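Local coordinates for variant surface glycoprotein MITat 1.13 (Trypanosoma brucei, PDB 6Z8H) that probably forms part of the dense surface coat of the parasite, whose switching between antigenically distinct variants is thought to let trypanosomes evade host immunity, at residues A[214-217]-A[218-222]; A[315-318]-A[319-322]. All coordinates share one frame; numbering follows the deposited sequence.

Interaction 1 (A[214-217]-A[218-222])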
loop_
_atom_site.group_PDB
_atom_site.type_symbol
_atom_site.label_atom_id
_atom_site.label_comp_id
_atom_site.label_asym_id
_atom_site.label_seq_id
_atom_site.Cartn_x
_atom_site.Cartn_y
_atom_site.Cartn_z
ATOM N N THR A 214 -32.957 -51.113 6.770
ATOM C CA THR A 214 -34.048 -51.181 5.770
ATOM C C THR A 214 -33.562 -50.675 4.405
ATOM O O THR A 214 -33.179 -49.517 4.327
ATOM C CB THR A 214 -35.216 -50.329 6.255
ATOM O OG1 THR A 214 -35.683 -50.887 7.473
ATOM C CG2 THR A 214 -36.326 -50.257 5.246
ATOM N N ALA A 215 -33.677 -51.416 3.310
ATOM C CA ALA A 215 -33.167 -50.932 2.014
ATOM C C ALA A 215 -33.952 -49.678 1.574
ATOM O O ALA A 215 -35.100 -49.538 1.865
ATOM C CB ALA A 215 -33.171 -52.002 0.951
ATOM N N VAL A 216 -33.278 -48.731 0.937
ATOM C CA VAL A 216 -33.859 -47.551 0.315
ATOM C C VAL A 216 -35.109 -47.946 -0.455
ATOM O O VAL A 216 -35.079 -48.845 -1.308
ATOM C CB VAL A 216 -32.825 -46.871 -0.591
ATOM C CG1 VAL A 216 -33.489 -45.790 -1.437
ATOM C CG2 VAL A 216 -31.667 -46.280 0.228
ATOM N N GLU A 217 -36.214 -47.270 -0.159
ATOM C CA GLU A 217 -37.502 -47.600 -0.756
ATOM C C GLU A 217 -38.238 -46.308 -1.099
ATOM O O GLU A 217 -37.647 -45.227 -1.167
ATOM C CB GLU A 217 -38.264 -48.551 0.178
ATOM C CG GLU A 217 -38.456 -48.042 1.583
ATOM C CD GLU A 217 -39.700 -47.195 1.738
ATOM O OE1 GLU A 217 -40.741 -47.539 1.150
ATOM O OE2 GLU A 217 -39.608 -46.150 2.425
ATOM N N ALA A 218 -39.541 -46.410 -1.349
ATOM C CA ALA A 218 -40.279 -45.320 -1.974
ATOM C C ALA A 218 -40.534 -44.151 -1.037
ATOM O O ALA A 218 -40.715 -43.030 -1.524
ATOM C CB ALA A 218 -41.616 -45.853 -2.508
ATOM N N ASN A 219 -40.522 -44.370 0.278
ATOM C CA ASN A 219 -40.682 -43.287 1.237
ATOM C C ASN A 219 -39.343 -42.710 1.677
ATOM O O ASN A 219 -39.322 -41.878 2.577
ATOM C CB ASN A 219 -41.464 -43.758 2.463
ATOM C CG ASN A 219 -42.832 -44.257 2.105
ATOM O OD1 ASN A 219 -43.770 -43.471 1.953
ATOM N ND2 ASN A 219 -42.957 -45.567 1.948
ATOM N N THR A 220 -38.236 -43.179 1.109
ATOM C CA THR A 220 -36.902 -42.845 1.618
ATOM C C THR A 220 -36.494 -41.392 1.336
ATOM O O THR A 220 -36.787 -40.839 0.275
ATOM C CB THR A 220 -35.875 -43.827 1.025
ATOM O OG1 THR A 220 -36.108 -45.160 1.517
ATOM C CG2 THR A 220 -34.434 -43.434 1.380
ATOM N N HIS A 221 -35.919 -40.749 2.352
ATOM C CA HIS A 221 -35.276 -39.445 2.202
ATOM C C HIS A 221 -33.767 -39.633 2.237
ATOM O O HIS A 221 -33.226 -40.194 3.192
ATOM C CB HIS A 221 -35.705 -38.449 3.285
ATOM C CG HIS A 221 -37.135 -38.008 3.176
ATOM N ND1 HIS A 221 -37.630 -36.909 3.844
ATOM C CD2 HIS A 221 -38.177 -38.524 2.480
ATOM C CE1 HIS A 221 -38.915 -36.767 3.567
ATOM N NE2 HIS A 221 -39.268 -37.724 2.730
ATOM N N LEU A 222 -33.084 -39.129 1.212
ATOM C CA LEU A 222 -31.630 -39.205 1.109
ATOM C C LEU A 222 -31.119 -37.786 0.959
ATOM O O LEU A 222 -31.501 -37.109 0.005
ATOM C CB LEU A 222 -31.207 -40.009 -0.118
ATOM C CG LEU A 222 -29.727 -40.195 -0.472
ATOM C CD1 LEU A 222 -28.950 -40.853 0.628
ATOM C CD2 LEU A 222 -29.645 -41.036 -1.755
#

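Interaction 2 (A[315-318]-A[319-322])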
loop_
_atom_site.group_PDB
_atom_site.type_symbol
_atom_site.label_atom_id
_atom_site.label_comp_id
_atom_site.label_asym_id
_atom_site.label_seq_id
_atom_site.Cartn_x
_atom_site.Cartn_y
_atom_site.Cartn_z
ATOM N N ASP A 315 34.278 24.206 25.422
ATOM C CA ASP A 315 34.970 25.463 25.156
ATOM C C ASP A 315 34.344 26.668 25.845
ATOM O O ASP A 315 34.934 27.751 25.798
ATOM C CB ASP A 315 35.056 25.722 23.644
ATOM C CG ASP A 315 36.112 24.874 22.982
ATOM O OD1 ASP A 315 37.008 24.382 23.727
ATOM O OD2 ASP A 315 36.082 24.726 21.742
ATOM N N ALA A 316 33.168 26.526 26.453
ATOM C CA ALA A 316 32.602 27.547 27.318
ATOM C C ALA A 316 32.076 26.868 28.572
ATOM O O ALA A 316 31.712 25.693 28.529
ATOM C CB ALA A 316 31.461 28.319 26.649
ATOM N N PRO A 317 32.079 27.559 29.713
ATOM C CA PRO A 317 31.505 26.957 30.923
ATOM C C PRO A 317 30.039 26.598 30.724
ATOM O O PRO A 317 29.276 27.339 30.099
ATOM C CB PRO A 317 31.695 28.044 31.993
ATOM C CG PRO A 317 31.876 29.328 31.205
ATOM C CD PRO A 317 32.556 28.934 29.935
ATOM N N ALA A 318 29.654 25.435 31.266
ATOM C CA ALA A 318 28.298 24.926 31.084
ATOM C C ALA A 318 27.246 25.899 31.597
ATOM O O ALA A 318 26.143 25.964 31.045
ATOM C CB ALA A 318 28.166 23.578 31.784
ATOM N N ASP A 319 27.550 26.587 32.666
ATOM C CA ASP A 319 26.634 27.623 33.142
ATOM C C ASP A 319 26.418 28.622 32.018
ATOM O O ASP A 319 25.322 28.917 31.822
ATOM C CB ASP A 319 27.163 28.323 34.384
ATOM C CG ASP A 319 26.703 27.642 35.644
ATOM O OD1 ASP A 319 27.001 28.188 36.714
ATOM O OD2 ASP A 319 26.053 26.589 35.526
ATOM N N GLU A 320 27.434 29.216 31.407
ATOM C CA GLU A 320 27.258 30.248 30.394
ATOM C C GLU A 320 26.447 29.713 29.226
ATOM O O GLU A 320 25.604 30.423 28.684
ATOM C CB GLU A 320 28.610 30.789 29.919
ATOM C CG GLU A 320 29.267 31.767 30.884
ATOM C CD GLU A 320 28.594 33.134 30.883
ATOM O OE1 GLU A 320 28.638 33.829 29.840
ATOM O OE2 GLU A 320 28.019 33.511 31.933
ATOM N N VAL A 321 26.677 28.455 28.853
ATOM C CA VAL A 321 25.886 27.820 27.797
ATOM C C VAL A 321 24.417 27.765 28.193
ATOM O O VAL A 321 23.528 28.088 27.400
ATOM C CB VAL A 321 26.439 26.418 27.484
ATOM C CG1 VAL A 321 25.511 25.666 26.545
ATOM C CG2 VAL A 321 27.839 26.527 26.901
ATOM N N ASN A 322 24.131 27.366 29.432
ATOM C CA ASN A 322 22.735 27.277 29.843
ATOM C C ASN A 322 22.080 28.651 29.899
ATOM O O ASN A 322 20.912 28.799 29.522
ATOM C CB ASN A 322 22.644 26.584 31.195
ATOM C CG ASN A 322 22.827 25.088 31.087
ATOM O OD1 ASN A 322 22.231 24.440 30.223
ATOM N ND2 ASN A 322 23.652 24.525 31.969
#

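Interaction 1 (A[214-217]-A[218-222])
The carboxylate oxygen OE2 of Glu217 takes three N-H groups: the backbone N-H of Gly204 makes a hydrogen bond to it, and Asn219 adds two weak ones, one from its backbone N at 2.9 Å and one from its amide ND2. The main bond of that amide goes to the other oxygen, Asn219 ND2 donating to the syn lone pair of Glu217 OE1 at 3.1 Å. Carboxylate and amide planes are only 27° apart, so the two flat groups lie nearly coplanar across the turn. Glu217 reaches this place because CG sits between its backbone N and carbonyl carbon (chi1 56°) and the chain bends at chi2, bringing the acid back over Ala218 and Asn219. Together these bonds should hold the carboxylate's rotation.

The same residues form a type I beta turn from Glu217 to Thr220, closed by Thr220 N to Glu217 O at 3.1 Å. A second bond spans the same residues: the hydroxyl of Thr220 accepts a short, almost straight bond from the peptide N-H of Glu217 (N to OG1 2.7 Å, 176°). The other branch of Thr220 turns to apolar company, its CG2 meeting CG1 of Val216 at 3.8 Å as the two side chains cross at about a right angle.

The turn leads into strand 221-229. Backbone bonds tie Ala218 to Gly142 and Thr220 to Phe140, next to strand 135-139, while Val216 and Thr220 pack on Cys201 of strand 194-202. Val216 also packs on Phe140 of the second subunit and makes backbone hydrogen bonds to that subunit.

Interaction 2 (A[315-318]-A[319-322])
Pro317 and Glu320 run alongside each other in the same direction at the amino-terminal end of helix 318-329, with Pro317 in the N-cap position. The contact is between aliphatic parts: ring atom CG of Pro317 comes within 3.6 Å of CG of Glu320, and CB of the glutamate is also close to the ring. In Glu320, CG is anti to the carbonyl carbon (chi1 -77°), which lays the methylene chain alongside the proline; a bend at chi2 then carries the carboxylate away from residues 315-318. Carbon atoms alone make the side-chain contact of this exposed pair, although one partner ends in an acid, and Glu320 also touches Leu305.

Ala316 and Val321 form the apolar pair. The methyl CB of Ala316 is 4.0 Å from CG2 of Val321; CB of Ala316 points toward residues 319-322, and CB of Val321 toward residues 315-318. The CG2 branch stands beside the backbone N of Val321, which brings it to the alanine methyl and also within 3.6 Å of Pro317 O. Both residues pack on Ile301 of helix 294-304 and on Leu305 just beyond it, so this apolar patch joins the incoming loop and the new helix to the preceding helix. Val321 is buried there, in contrast to the exposed proline and glutamate.

The backbone begins the helical pattern at the cap, where the first carbonyls of the helix start to take up the N-H groups four residues further on. Val321 N donates to Pro317 O at 3.1 Å. One residue later, Asn322 N reaches Ala318 O at 2.9 Å.

From the N terminus, the chain first reaches interaction 1, where residues 214-222 turn the connection after strand 194-202 into strand 221-229 and bring it against neighbouring parts of the five-stranded antiparallel sheet and the second subunit. Interaction 2 comes later in series: residues 315-322 end the loop after helix 294-304 and start helix 318-329, set against the helix before it. Each is a local contact within one continuous run of chain, and they neither nest nor cross. They lie on opposite sides of the chain's centre, with centres 101 Å apart, one in the sheet region and the other among the helices.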